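Local coordinates for yfhH hypothetical protein (Bacillus subtilis, PDB 1SF9) that is of unknown function but may act as a transcriptional regulator, and forms a homodimer, at residues T39-L44 / M69-L74; D93-S98 / Q115-P120. One frame throughout, in Å; residues are numbered along the deposited sequence. Where two conformers were deposited one is given.

Interaction 1 (T39-L44 / M69-L74); sequences TEIALL and MAKAYL
Ile41 lays its longer branch over the methyl of Ala70, with CG1 3.5 Å from Ala70 CB, and supplies most of what segment 39-44 brings to the contact. CG1 stands anti to the carbonyl carbon (chi1 -71°) and the chain runs on extended, which carries CD1 past the alanine towards the end of the facing segment. There CD1 meets Leu74 CD1 tip to tip at 3.5 Å. The same methyl comes within 3.9 Å of Lys71 CG; the lysine chain crosses the isoleucine at about a right angle, so its aliphatic root closes one flank of the contact while the extended remainder runs on into an exposed position. One branched side chain is thus held by three residues, two of them, Ala70 and Leu74, a helical turn apart. No hydrogen bond links the two segments; the contact is apolar throughout. The small Ala70 lets the backbones come near, with Ile41 CA and Ala70 CA 6.6 Å apart, although the local axes pass at 9.9 Å. Beyond Ile41, Leu44 turns to Leu63, Lys66 and Ile67 earlier on helix 57-74, and Leu74 also rests on Leu37 and Asn38, which continues the seam in both directions. Helix 17-30 adds a third wall, since Tyr29 touches both Ala70 and Leu44 and, in the Glu40 conformer given, its hydroxyl hydrogen-bonds Glu40 OE1. With local axes at 158°, helices 34-53 and 57-74 pack as an antiparallel helical hairpin, joined by the short link between residues 53 and 57.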
loop_
_atom_site.group_PDB
_atom_site.type_symbol
_atom_site.label_atom_id
_atom_site.label_comp_id
_atom_site.label_asym_id
_atom_site.label_seq_id
_atom_site.Cartn_x
_atom_site.Cartn_y
_atom_site.Cartn_z
ATOM N N THR A 39 -11.522 -9.695 6.260
ATOM C CA THR A 39 -11.143 -10.573 7.379
ATOM C C THR A 39 -9.640 -10.443 7.633
ATOM O O THR A 39 -9.198 -10.325 8.765
ATOM C CB THR A 39 -11.496 -12.035 7.070
ATOM O OG1 THR A 39 -12.914 -12.131 6.901
ATOM C CG2 THR A 39 -11.080 -12.948 8.211
ATOM N N GLU A 40 -8.863 -10.456 6.558
ATOM C CA GLU A 40 -7.403 -10.321 6.646
ATOM C C GLU A 40 -7.014 -8.999 7.303
ATOM O O GLU A 40 -6.135 -8.961 8.171
ATOM C CB GLU A 40 -6.794 -10.381 5.243
ATOM C CG GLU A 40 -5.314 -9.995 5.168
ATOM C CD GLU A 40 -4.407 -11.066 5.722
ATOM O OE1 GLU A 40 -3.161 -10.946 5.594
ATOM O OE2 GLU A 40 -4.943 -12.044 6.285
ATOM N N ILE A 41 -7.668 -7.917 6.892
ATOM C CA ILE A 41 -7.381 -6.600 7.442
ATOM C C ILE A 41 -7.751 -6.546 8.924
ATOM O O ILE A 41 -7.038 -5.969 9.729
ATOM C CB ILE A 41 -8.116 -5.492 6.645
ATOM C CG1 ILE A 41 -7.455 -5.357 5.264
ATOM C CG2 ILE A 41 -8.023 -4.132 7.374
ATOM C CD1 ILE A 41 -8.288 -4.604 4.251
ATOM N N ALA A 42 -8.862 -7.180 9.296
ATOM C CA ALA A 42 -9.245 -7.182 10.711
ATOM C C ALA A 42 -8.212 -7.927 11.550
ATOM O O ALA A 42 -7.854 -7.482 12.646
ATOM C CB ALA A 42 -10.637 -7.834 10.870
ATOM N N LEU A 43 -7.738 -9.072 11.056
ATOM C CA LEU A 43 -6.751 -9.855 11.783
ATOM C C LEU A 43 -5.437 -9.080 11.894
ATOM O O LEU A 43 -4.817 -9.045 12.954
ATOM C CB LEU A 43 -6.518 -11.187 11.095
ATOM C CG LEU A 43 -7.689 -12.173 11.208
ATOM C CD1 LEU A 43 -7.393 -13.459 10.446
ATOM C CD2 LEU A 43 -7.940 -12.483 12.684
ATOM N N LEU A 44 -5.016 -8.461 10.795
ATOM C CA LEU A 44 -3.784 -7.675 10.827
ATOM C C LEU A 44 -3.911 -6.498 11.793
ATOM O O LEU A 44 -2.958 -6.176 12.518
ATOM C CB LEU A 44 -3.433 -7.153 9.438
ATOM C CG LEU A 44 -2.958 -8.199 8.438
ATOM C CD1 LEU A 44 -2.964 -7.587 7.045
ATOM C CD2 LEU A 44 -1.560 -8.691 8.780
ATOM N N MET A 69 -1.318 -2.487 2.069
ATOM C CA MET A 69 -1.402 -3.253 0.827
ATOM C C MET A 69 -2.723 -3.964 0.681
ATOM O O MET A 69 -3.337 -3.935 -0.387
ATOM C CB MET A 69 -0.251 -4.246 0.736
ATOM C CG MET A 69 1.041 -3.579 0.447
ATOM S SD MET A 69 0.998 -2.626 -1.108
ATOM C CE MET A 69 0.390 -3.825 -2.236
ATOM N N ALA A 70 -3.180 -4.602 1.752
ATOM C CA ALA A 70 -4.460 -5.309 1.686
ATOM C C ALA A 70 -5.570 -4.337 1.309
ATOM O O ALA A 70 -6.465 -4.661 0.509
ATOM C CB ALA A 70 -4.776 -5.989 3.034
ATOM N N LYS A 71 -5.530 -3.146 1.888
ATOM C CA LYS A 71 -6.538 -2.135 1.589
ATOM C C LYS A 71 -6.519 -1.751 0.113
ATOM O O LYS A 71 -7.554 -1.426 -0.456
ATOM C CB LYS A 71 -6.319 -0.871 2.436
ATOM C CG LYS A 71 -6.773 -1.033 3.880
ATOM C CD LYS A 71 -6.621 0.264 4.683
ATOM C CE LYS A 71 -7.104 0.035 6.114
ATOM N NZ LYS A 71 -6.941 1.240 6.997
ATOM N N ALA A 72 -5.349 -1.777 -0.512
ATOM C CA ALA A 72 -5.304 -1.407 -1.926
ATOM C C ALA A 72 -6.054 -2.448 -2.771
ATOM O O ALA A 72 -6.589 -2.119 -3.820
ATOM C CB ALA A 72 -3.847 -1.248 -2.390
ATOM N N TYR A 73 -6.104 -3.696 -2.307
ATOM C CA TYR A 73 -6.811 -4.739 -3.049
ATOM C C TYR A 73 -8.319 -4.654 -2.939
ATOM O O TYR A 73 -9.031 -5.275 -3.725
ATOM C CB TYR A 73 -6.321 -6.132 -2.628
ATOM C CG TYR A 73 -5.013 -6.508 -3.285
ATOM C CD1 TYR A 73 -3.784 -6.147 -2.703
ATOM C CD2 TYR A 73 -4.986 -7.176 -4.516
ATOM C CE1 TYR A 73 -2.580 -6.430 -3.331
ATOM C CE2 TYR A 73 -3.779 -7.473 -5.146
ATOM C CZ TYR A 73 -2.580 -7.090 -4.545
ATOM O OH TYR A 73 -1.409 -7.345 -5.200
ATOM N N LEU A 74 -8.813 -3.891 -1.967
ATOM C CA LEU A 74 -10.254 -3.689 -1.796
ATOM C C LEU A 74 -10.752 -2.594 -2.721
ATOM O O LEU A 74 -11.929 -2.542 -3.067
ATOM C CB LEU A 74 -10.566 -3.254 -0.371
ATOM C CG LEU A 74 -10.696 -4.360 0.668
ATOM C CD1 LEU A 74 -10.896 -3.719 2.040
ATOM C CD2 LEU A 74 -11.898 -5.252 0.320
#

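Interaction 2 (D93-S98 / Q115-P120); sequences DEFTIS and QEEALP
Phe95 carries Leu119 on one face of its ring: Leu119 CD1 sits 3.8 Å from the ring centroid and 19° off the normal, a CH-pi contact displaced towards the CD2 side. At the ring's edge, in its plane, the backbone oxygen of Glu117 lies 3.6 Å from Phe95 CZ. The Glu117 chain passes the same rim, CG 3.9 Å from Phe95 CE2, with its carboxylate plane nearly perpendicular to the ring; OE1 goes on to a salt bridge with Arg109. The ring reaches these partners because CG is anti to the backbone N (chi1 -176°). Further along, in the Glu116 conformer given, Glu116 OE1 and OE2 both lie 3.1 Å from Ser98 OG; a hydrogen bond to OE1 is possible but doubtful, since the one proton has another acceptor within reach. Strands 94-101 and 115-120 are not neighbours in the antiparallel sheet: strand 104-109 lies between them, and their segments cross at 92°, consistent with a strongly twisted, curled sheet whose side chains meet across its inner side. With Phe95 reduced to an alanine, Leu119 CD1 would probably lose the ring face it rests on, and a gap is likely to open beside the Glu117 chain. Val88 of strand 85-88 touches both Phe95 and Leu119, and Leu124 of strand 124-126 also packs on Phe95. Arg109, on the intervening strand, pairs with Asp93 OD1 as well as with Glu117.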
loop_
_atom_site.group_PDB
_atom_site.type_symbol
_atom_site.label_atom_id
_atom_site.label_comp_id
_atom_site.label_asym_id
_atom_site.label_seq_id
_atom_site.Cartn_x
_atom_site.Cartn_y
_atom_site.Cartn_z
ATOM N N ASP A 93 2.269 15.943 1.096
ATOM C CA ASP A 93 2.662 15.833 -0.311
ATOM C C ASP A 93 1.466 15.562 -1.252
ATOM O O ASP A 93 0.431 15.030 -0.832
ATOM C CB ASP A 93 3.661 14.674 -0.492
ATOM C CG ASP A 93 5.000 14.906 0.198
ATOM O OD1 ASP A 93 5.824 13.957 0.190
ATOM O OD2 ASP A 93 5.245 16.008 0.740
ATOM N N GLU A 94 1.653 15.908 -2.523
ATOM C CA GLU A 94 0.652 15.713 -3.597
ATOM C C GLU A 94 1.319 14.824 -4.626
ATOM O O GLU A 94 2.507 14.980 -4.913
ATOM C CB GLU A 94 0.260 17.052 -4.239
ATOM C CG GLU A 94 -0.741 17.834 -3.375
ATOM C CD GLU A 94 -1.211 19.147 -4.000
ATOM O OE1 GLU A 94 -1.069 19.354 -5.228
ATOM O OE2 GLU A 94 -1.737 19.986 -3.234
ATOM N N PHE A 95 0.551 13.884 -5.160
ATOM C CA PHE A 95 1.075 12.912 -6.104
ATOM C C PHE A 95 0.214 12.896 -7.357
ATOM O O PHE A 95 -0.992 12.692 -7.292
ATOM C CB PHE A 95 1.039 11.544 -5.413
ATOM C CG PHE A 95 1.629 10.418 -6.220
ATOM C CD1 PHE A 95 0.817 9.578 -6.959
ATOM C CD2 PHE A 95 3.000 10.152 -6.171
ATOM C CE1 PHE A 95 1.360 8.485 -7.636
ATOM C CE2 PHE A 95 3.548 9.056 -6.850
ATOM C CZ PHE A 95 2.727 8.222 -7.574
ATOM N N THR A 96 0.855 13.101 -8.489
ATOM C CA THR A 96 0.174 13.080 -9.775
ATOM C C THR A 96 0.370 11.705 -10.404
ATOM O O THR A 96 1.493 11.222 -10.532
ATOM C CB THR A 96 0.755 14.174 -10.687
ATOM O OG1 THR A 96 0.595 15.454 -10.034
ATOM C CG2 THR A 96 0.065 14.162 -12.053
ATOM N N ILE A 97 -0.729 11.076 -10.809
ATOM C CA ILE A 97 -0.641 9.748 -11.399
ATOM C C ILE A 97 -0.227 9.779 -12.879
ATOM O O ILE A 97 -0.762 10.559 -13.658
ATOM C CB ILE A 97 -1.995 9.028 -11.310
ATOM C CG1 ILE A 97 -2.366 8.840 -9.838
ATOM C CG2 ILE A 97 -1.929 7.636 -12.007
ATOM C CD1 ILE A 97 -3.612 7.930 -9.643
ATOM N N SER A 98 0.730 8.933 -13.247
ATOM C CA SER A 98 1.166 8.816 -14.641
ATOM C C SER A 98 0.358 7.666 -15.247
ATOM O O SER A 98 -0.192 7.768 -16.359
ATOM C CB SER A 98 2.662 8.526 -14.738
ATOM O OG SER A 98 3.418 9.660 -14.299
ATOM N N GLN A 115 11.259 12.441 -10.312
ATOM C CA GLN A 115 11.351 11.042 -9.860
ATOM C C GLN A 115 10.056 10.260 -10.023
ATOM O O GLN A 115 9.113 10.464 -9.252
ATOM C CB GLN A 115 11.751 11.021 -8.368
ATOM C CG GLN A 115 12.933 11.934 -8.016
ATOM C CD GLN A 115 13.403 11.806 -6.578
ATOM O OE1 GLN A 115 12.716 11.247 -5.733
ATOM N NE2 GLN A 115 14.572 12.354 -6.295
ATOM N N GLU A 116 10.011 9.368 -10.999
ATOM C CA GLU A 116 8.807 8.592 -11.170
ATOM C C GLU A 116 8.885 7.551 -10.062
ATOM O O GLU A 116 9.974 7.108 -9.674
ATOM C CB GLU A 116 8.788 7.952 -12.569
ATOM C CG GLU A 116 7.545 7.116 -12.905
ATOM C CD GLU A 116 6.268 7.925 -13.150
ATOM O OE1 GLU A 116 6.312 9.170 -13.241
ATOM O OE2 GLU A 116 5.201 7.287 -13.270
ATOM N N GLU A 117 7.740 7.219 -9.485
ATOM C CA GLU A 117 7.713 6.225 -8.441
ATOM C C GLU A 117 6.367 5.590 -8.249
ATOM O O GLU A 117 5.371 6.053 -8.805
ATOM C CB GLU A 117 8.136 6.870 -7.163
ATOM C CG GLU A 117 7.362 8.111 -6.886
ATOM C CD GLU A 117 7.236 8.311 -5.428
ATOM O OE1 GLU A 117 7.513 9.424 -4.929
ATOM O OE2 GLU A 117 6.856 7.322 -4.799
ATOM N N ALA A 118 6.322 4.541 -7.435
ATOM C CA ALA A 118 5.045 3.854 -7.270
ATOM C C ALA A 118 4.502 3.869 -5.866
ATOM O O ALA A 118 5.254 3.611 -4.931
ATOM C CB ALA A 118 5.201 2.419 -7.705
ATOM N N LEU A 119 3.202 4.153 -5.735
ATOM C CA LEU A 119 2.513 4.124 -4.431
ATOM C C LEU A 119 1.252 3.282 -4.525
ATOM O O LEU A 119 0.577 3.260 -5.561
ATOM C CB LEU A 119 2.065 5.520 -3.985
ATOM C CG LEU A 119 3.159 6.528 -3.640
ATOM C CD1 LEU A 119 2.524 7.910 -3.429
ATOM C CD2 LEU A 119 3.873 6.069 -2.382
ATOM N N PRO A 120 0.899 2.569 -3.437
ATOM C CA PRO A 120 -0.323 1.751 -3.482
ATOM C C PRO A 120 -1.516 2.701 -3.590
ATOM O O PRO A 120 -1.501 3.772 -2.995
ATOM C CB PRO A 120 -0.319 1.033 -2.142
ATOM C CG PRO A 120 1.140 1.020 -1.732
ATOM C CD PRO A 120 1.609 2.391 -2.159
#

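Interaction 1 comes first along the chain and is complete before interaction 2 opens. Their centres are 22 Å apart, on opposite sides of the chain's centre: the first joins helices 34-53 and 57-74, the second two strands of the antiparallel sheet that follows. The chain is therefore built in series, an N-terminal helical part and then an antiparallel sheet, with both contacts in the part of the chain that belongs to the DUF1811 family. The two parts meet where Pro120, at the end of strand 115-120, packs on Met69 and Ala72 of helix 57-74. Segments 69-74 and 115-120 thus each serve a local contact and the junction between helices and sheet.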